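Local coordinates for polysialic acid O-acetyltransferase (Escherichia coli, PDB 3JQY) that transfers acetyl groups from acetyl-CoA to the O-7 or O-9 hydroxyls of capsular polysialic acid, favouring long sialic acid polymers, at the interface of chains A and B. Coordinates in Å, arbitrary orientation; residue numbers count along the deposited sequence, not the author numbering. Chains: chain A/B, Polysialic acid O-acetyltransferase.

Contact 1: the interface of chains A and B. Residues chain A 151-152, 155; chain B 229, 239.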
loop_
_atom_site.group_PDB
_atom_site.type_symbol
_atom_site.label_atom_id
_atom_site.label_comp_id
_atom_site.label_asym_id
_atom_site.label_seq_id
_atom_site.Cartn_x
_atom_site.Cartn_y
_atom_site.Cartn_z
ATOM N N ASP A 151 21.011 -0.365 -19.896
ATOM C CA ASP A 151 20.694 -1.155 -21.079
ATOM C C ASP A 151 21.807 -2.185 -21.285
ATOM O O ASP A 151 22.990 -1.845 -21.213
ATOM C CB ASP A 151 20.574 -0.241 -22.300
ATOM C CG ASP A 151 20.302 -1.004 -23.577
ATOM O OD1 ASP A 151 19.122 -1.111 -23.963
ATOM O OD2 ASP A 151 21.269 -1.502 -24.189
ATOM N N ILE A 152 21.440 -3.442 -21.525
ATOM C CA ILE A 152 22.438 -4.514 -21.568
ATOM C C ILE A 152 23.322 -4.453 -22.811
ATOM O O ILE A 152 24.413 -5.026 -22.842
ATOM C CB ILE A 152 21.803 -5.918 -21.465
ATOM C CG1 ILE A 152 20.815 -6.156 -22.607
ATOM C CG2 ILE A 152 21.121 -6.104 -20.112
ATOM C CD1 ILE A 152 20.192 -7.538 -22.579
ATOM N N LYS A 155 25.228 -0.711 -22.347
ATOM C CA LYS A 155 25.944 -0.778 -21.071
ATOM C C LYS A 155 25.822 0.534 -20.290
ATOM O O LYS A 155 26.401 0.690 -19.214
ATOM C CB LYS A 155 27.415 -1.134 -21.295
ATOM C CG LYS A 155 27.645 -2.213 -22.348
ATOM C CD LYS A 155 27.518 -3.613 -21.776
ATOM C CE LYS A 155 28.118 -4.664 -22.721
ATOM N NZ LYS A 155 27.224 -5.059 -23.864
ATOM N N ILE B 229 27.763 -0.282 -16.783
ATOM C CA ILE B 229 27.757 -1.607 -16.179
ATOM C C ILE B 229 29.122 -1.956 -15.575
ATOM O O ILE B 229 29.199 -2.532 -14.487
ATOM C CB ILE B 229 27.333 -2.681 -17.197
ATOM C CG1 ILE B 229 25.831 -2.561 -17.484
ATOM C CG2 ILE B 229 27.682 -4.068 -16.683
ATOM C CD1 ILE B 229 25.311 -3.543 -18.504
ATOM N N HIS B 239 26.095 -9.549 -15.699
ATOM C CA HIS B 239 25.938 -9.151 -17.092
ATOM C C HIS B 239 26.670 -10.122 -18.016
ATOM O O HIS B 239 26.116 -10.579 -19.012
ATOM C CB HIS B 239 26.448 -7.723 -17.304
ATOM C CG HIS B 239 26.396 -7.268 -18.730
ATOM N ND1 HIS B 239 25.232 -6.855 -19.342
ATOM C CD2 HIS B 239 27.371 -7.165 -19.664
ATOM C CE1 HIS B 239 25.491 -6.517 -20.594
ATOM N NE2 HIS B 239 26.781 -6.696 -20.814
#
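B:Ile229 and A:Lys155 make the apolar centre of this patch of the trimer interface in a hexapeptide-repeat acyltransferase, where a loop of chain A reaches across to chain B. The end methyl CD1 of B:Ile229 lies 3.8 Å from CA of A:Lys155 and also approaches the lysine's CD. That methyl does double duty: it sits over one face of the B:His239 ring as well, 3.4 Å above the plane and toward the rim, so the isoleucine backs the imidazole within its own chain.

B:His239 comes from helix 233-245, with CG anti to the backbone N (chi1 177°), and its CE1-NE2 end points at chain A. The aliphatic part of A:Lys155 crosses the imidazole at about a right angle, with CD 3.7 Å from CE1. CE1 also meets CA of A:Ile152 at 3.8 Å.

Moving to the rim, the carbonyl O of A:Ile152 lies in the ring plane at the imidazole edge, though the closeness of its approach to CE1 is doubtful. The same oxygen accepts a hydrogen bond of 3.0 Å from the side-chain amine NZ of A:Lys155; the bends at chi2 and chi4 curl the lysine back to its own loop. Across the interface, the backbone N of B:Ile229, at the start of 3-10 helix 229-231, donates to O of A:Lys155 over 3.0 Å.

Contact 2: the interface of chains A and B. Residues chain A 151-153; chain B 217, 243.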
loop_
_atom_site.group_PDB
_atom_site.type_symbol
_atom_site.label_atom_id
_atom_site.label_comp_id
_atom_site.label_asym_id
_atom_site.label_seq_id
_atom_site.Cartn_x
_atom_site.Cartn_y
_atom_site.Cartn_z
ATOM N N ASP A 151 21.011 -0.365 -19.896
ATOM C CA ASP A 151 20.694 -1.155 -21.079
ATOM C C ASP A 151 21.807 -2.185 -21.285
ATOM O O ASP A 151 22.990 -1.845 -21.213
ATOM C CB ASP A 151 20.574 -0.241 -22.300
ATOM C CG ASP A 151 20.302 -1.004 -23.577
ATOM O OD1 ASP A 151 19.122 -1.111 -23.963
ATOM O OD2 ASP A 151 21.269 -1.502 -24.189
ATOM N N ILE A 152 21.440 -3.442 -21.525
ATOM C CA ILE A 152 22.438 -4.514 -21.568
ATOM C C ILE A 152 23.322 -4.453 -22.811
ATOM O O ILE A 152 24.413 -5.026 -22.842
ATOM C CB ILE A 152 21.803 -5.918 -21.465
ATOM C CG1 ILE A 152 20.815 -6.156 -22.607
ATOM C CG2 ILE A 152 21.121 -6.104 -20.112
ATOM C CD1 ILE A 152 20.192 -7.538 -22.579
ATOM N N HIS A 153 22.846 -3.754 -23.832
ATOM C CA HIS A 153 23.574 -3.671 -25.091
ATOM C C HIS A 153 24.513 -2.465 -25.124
ATOM O O HIS A 153 25.679 -2.590 -25.494
ATOM C CB HIS A 153 22.597 -3.661 -26.267
ATOM C CG HIS A 153 21.716 -4.872 -26.323
ATOM N ND1 HIS A 153 22.217 -6.157 -26.291
ATOM C CD2 HIS A 153 20.370 -4.997 -26.404
ATOM C CE1 HIS A 153 21.217 -7.020 -26.349
ATOM N NE2 HIS A 153 20.086 -6.341 -26.422
ATOM N N ASN B 217 15.687 -5.961 -21.883
ATOM C CA ASN B 217 17.115 -5.782 -22.113
ATOM C C ASN B 217 17.758 -4.849 -21.099
ATOM O O ASN B 217 18.550 -3.986 -21.467
ATOM C CB ASN B 217 17.358 -5.244 -23.524
ATOM C CG ASN B 217 16.822 -6.167 -24.605
ATOM O OD1 ASN B 217 16.232 -5.717 -25.589
ATOM N ND2 ASN B 217 17.018 -7.462 -24.421
ATOM N N THR B 243 24.566 -12.559 -20.634
ATOM C CA THR B 243 24.548 -12.077 -22.022
ATOM C C THR B 243 25.673 -12.612 -22.907
ATOM O O THR B 243 25.600 -12.516 -24.134
ATOM C CB THR B 243 24.582 -10.531 -22.098
ATOM O OG1 THR B 243 25.877 -10.054 -21.704
ATOM C CG2 THR B 243 23.514 -9.932 -21.201
#
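The loop that follows strand 149-151 of one left-handed beta-helix subunit docks here on the neighbouring subunit of the trimer. Its partner is B:Asn217, a loop residue between strands 211-216 and 218-220, with B:Thr243 near the end of helix 233-245 on the other flank. The backbone N of A:Ile152 donates to the main-chain O of B:Asn217 over 2.9 Å.

The isoleucine side chain then slants across the asparagine side chain. Its CG1 is tucked between the backbone N and the carbonyl carbon (chi1 59°), which brings CD1 to 3.6 Å from CA of B:Asn217. CD1 also faces the methyl CG2 of B:Thr243, more distantly at 4.3 Å.

Over the isoleucine sits the imidazole of A:His153, with A:Ile152 CG1 3.8 Å from the ring plane, beneath its centre. The NE2 end of that ring reaches the carboxamide carbon CG of B:Asn217 at 3.7 Å, ring and amide planes turned 57° apart, a van der Waals contact. At the end of strand 149-151, A:Asp151 helps fix the start of the loop: its carboxylate OD2 accepts the backbone N of A:His153 at 2.8 Å, met from above the carboxylate plane.

With an alanine at A:Ile152, the A:His153 ring is likely to lose its support and a gap to open beside B:Asn217. By fastening this loop to its neighbour, the site probably helps hold the homotrimer together.

Contact 1 and contact 2 are two parts of one docking surface, with the centres of their C-alpha atoms about 5 Å apart. They share A:Asp151 and A:Ile152, at the end of strand 149-151 and the start of the loop beyond it. Helix 233-245 of chain B also serves both, lending one residue to each, while the 3-10 helix belongs to contact 1 and the loop before strand 218-220 to contact 2. The chain A loop is thus gripped from several directions by C-terminal elements of its neighbour, which probably couples its conformation to trimer assembly.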